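Local structure of TlmII (Streptoalloteichus hindustanus, 4HVM) at residues A168-F173 with S291-L296. The protein is a condensation-domain protein of tallysomycin biosynthesis, probably acting in nonribosomal peptide assembly on phosphopantetheine-bound substrates. Sequence-based numbering, arbitrary orientation.
Sequences AQYRDF and SVVGPL
Phe173 lies along the backbone of 291-296, its CG anti to the backbone N (chi1 177°), so that the ring reaches Pro295. The pyrrolidine meets it at about a right angle: Pro295 CD, polarised by the adjacent nitrogen and so a good CH-pi donor, stands over one face, offset toward the rim and 4.0 Å from the Phe173 centroid. Val292 CG1 touches the ring edge in plane, 4.0 Å from Phe173 CD1. At Gly294 a CB would clash with Phe173 CD1, and the backbone angles alone favour glycine. An alanine at Phe173 would remove the ring that Pro295 and Val292 pack on, and would probably loosen this buried join.

Val292 turns its other methyl, CG2, to the extended aliphatic chain of Arg171, 3.6 Å from Arg171 CD; the two cross obliquely, while the guanidinium leads away to a salt bridge with Glu175. Arg171 N donates a nearly straight bond to Ser291 O (3.3 Å), approaching above the carbonyl plane. Ser291 O also lies at the edge of the Tyr170 ring, whose OH hydrogen-bonds Gln159 OE1.

Leu296 N donates to Asp146 OD2, probably the aspartate of an HHxxxDG-like condensation motif, beside which this loop-to-loop join links the N-terminal part of the fold to the lead-in of strand 297-305.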
loop_
_atom_site.group_PDB
_atom_site.type_symbol
_atom_site.label_atom_id
_atom_site.label_comp_id
_atom_site.label_asym_id
_atom_site.label_seq_id
_atom_site.Cartn_x
_atom_site.Cartn_y
_atom_site.Cartn_z
ATOM N N ALA A 168 22.366 -9.797 -8.463
ATOM C CA ALA A 168 23.125 -8.555 -8.577
ATOM C C ALA A 168 22.307 -7.457 -9.247
ATOM O O ALA A 168 22.614 -6.273 -9.113
ATOM C CB ALA A 168 24.420 -8.790 -9.333
ATOM N N GLN A 169 21.268 -7.858 -9.971
ATOM C CA GLN A 169 20.380 -6.910 -10.632
ATOM C C GLN A 169 19.609 -6.100 -9.595
ATOM O O GLN A 169 19.195 -4.969 -9.854
ATOM C CB GLN A 169 19.402 -7.652 -11.546
ATOM C CG GLN A 169 18.805 -6.810 -12.661
ATOM C CD GLN A 169 19.711 -6.718 -13.875
ATOM O OE1 GLN A 169 20.853 -7.177 -13.848
ATOM N NE2 GLN A 169 19.201 -6.129 -14.951
ATOM N N TYR A 170 19.416 -6.690 -8.419
ATOM C CA TYR A 170 18.693 -6.036 -7.337
ATOM C C TYR A 170 19.664 -5.437 -6.325
ATOM O O TYR A 170 20.806 -5.882 -6.202
ATOM C CB TYR A 170 17.760 -7.027 -6.631
ATOM C CG TYR A 170 16.745 -7.689 -7.540
ATOM C CD1 TYR A 170 17.068 -8.839 -8.249
ATOM C CD2 TYR A 170 15.463 -7.166 -7.685
ATOM C CE1 TYR A 170 16.149 -9.448 -9.079
ATOM C CE2 TYR A 170 14.534 -7.771 -8.517
ATOM C CZ TYR A 170 14.884 -8.911 -9.210
ATOM O OH TYR A 170 13.965 -9.516 -10.036
ATOM N N ARG A 171 19.197 -4.431 -5.596
ATOM C CA ARG A 171 20.001 -3.786 -4.566
ATOM C C ARG A 171 19.516 -4.222 -3.189
ATOM O O ARG A 171 18.338 -4.069 -2.867
ATOM C CB ARG A 171 19.899 -2.268 -4.696
ATOM C CG ARG A 171 20.820 -1.494 -3.772
ATOM C CD ARG A 171 20.607 0.000 -3.937
ATOM N NE ARG A 171 21.527 0.792 -3.128
ATOM C CZ ARG A 171 21.407 2.099 -2.925
ATOM N NH1 ARG A 171 20.394 2.769 -3.464
ATOM N NH2 ARG A 171 22.296 2.738 -2.177
ATOM N N ASP A 172 20.426 -4.763 -2.381
ATOM C CA ASP A 172 20.081 -5.258 -1.050
ATOM C C ASP A 172 19.609 -4.114 -0.152
ATOM O O ASP A 172 20.155 -3.011 -0.193
ATOM C CB ASP A 172 21.279 -5.984 -0.422
ATOM C CG ASP A 172 20.879 -6.911 0.720
ATOM O OD1 ASP A 172 19.946 -6.572 1.481
ATOM O OD2 ASP A 172 21.506 -7.984 0.856
ATOM N N PHE A 173 18.584 -4.389 0.650
ATOM C CA PHE A 173 18.011 -3.393 1.546
ATOM C C PHE A 173 19.000 -2.961 2.620
ATOM O O PHE A 173 18.875 -1.878 3.188
ATOM C CB PHE A 173 16.737 -3.933 2.198
ATOM C CG PHE A 173 16.121 -2.994 3.196
ATOM C CD1 PHE A 173 15.417 -1.883 2.770
ATOM C CD2 PHE A 173 16.247 -3.222 4.557
ATOM C CE1 PHE A 173 14.849 -1.017 3.679
ATOM C CE2 PHE A 173 15.680 -2.357 5.473
ATOM C CZ PHE A 173 14.979 -1.252 5.033
ATOM N N SER A 291 16.594 -0.342 -7.358
ATOM C CA SER A 291 15.578 -1.386 -7.341
ATOM C C SER A 291 15.707 -2.210 -6.060
ATOM O O SER A 291 16.159 -3.356 -6.082
ATOM C CB SER A 291 15.695 -2.274 -8.579
ATOM O OG SER A 291 17.028 -2.712 -8.762
ATOM N N VAL A 292 15.308 -1.613 -4.944
ATOM C CA VAL A 292 15.483 -2.236 -3.639
ATOM C C VAL A 292 14.228 -2.970 -3.187
ATOM O O VAL A 292 13.135 -2.407 -3.197
ATOM C CB VAL A 292 15.845 -1.185 -2.566
ATOM C CG1 VAL A 292 15.940 -1.829 -1.189
ATOM C CG2 VAL A 292 17.144 -0.489 -2.925
ATOM N N VAL A 293 14.390 -4.230 -2.800
ATOM C CA VAL A 293 13.302 -4.979 -2.184
ATOM C C VAL A 293 13.283 -4.667 -0.696
ATOM O O VAL A 293 14.237 -4.975 0.018
ATOM C CB VAL A 293 13.466 -6.505 -2.384
ATOM C CG1 VAL A 293 12.473 -7.277 -1.527
ATOM C CG2 VAL A 293 13.296 -6.872 -3.844
ATOM N N GLY A 294 12.201 -4.045 -0.237
ATOM C CA GLY A 294 12.062 -3.680 1.160
ATOM C C GLY A 294 11.069 -2.561 1.408
ATOM O O GLY A 294 10.434 -2.063 0.477
ATOM N N PRO A 295 10.929 -2.155 2.678
ATOM C CA PRO A 295 10.019 -1.072 3.063
ATOM C C PRO A 295 10.572 0.308 2.715
ATOM O O PRO A 295 11.393 0.851 3.455
ATOM C CB PRO A 295 9.915 -1.230 4.581
ATOM C CG PRO A 295 11.208 -1.853 4.981
ATOM C CD PRO A 295 11.610 -2.750 3.843
ATOM N N LEU A 296 10.109 0.869 1.602
ATOM C CA LEU A 296 10.535 2.194 1.171
ATOM C C LEU A 296 9.342 3.050 0.735
ATOM O O LEU A 296 9.491 4.001 -0.032
ATOM C CB LEU A 296 11.565 2.081 0.044
ATOM C CG LEU A 296 12.942 1.562 0.467
ATOM C CD1 LEU A 296 13.862 1.460 -0.732
ATOM C CD2 LEU A 296 13.556 2.455 1.537
#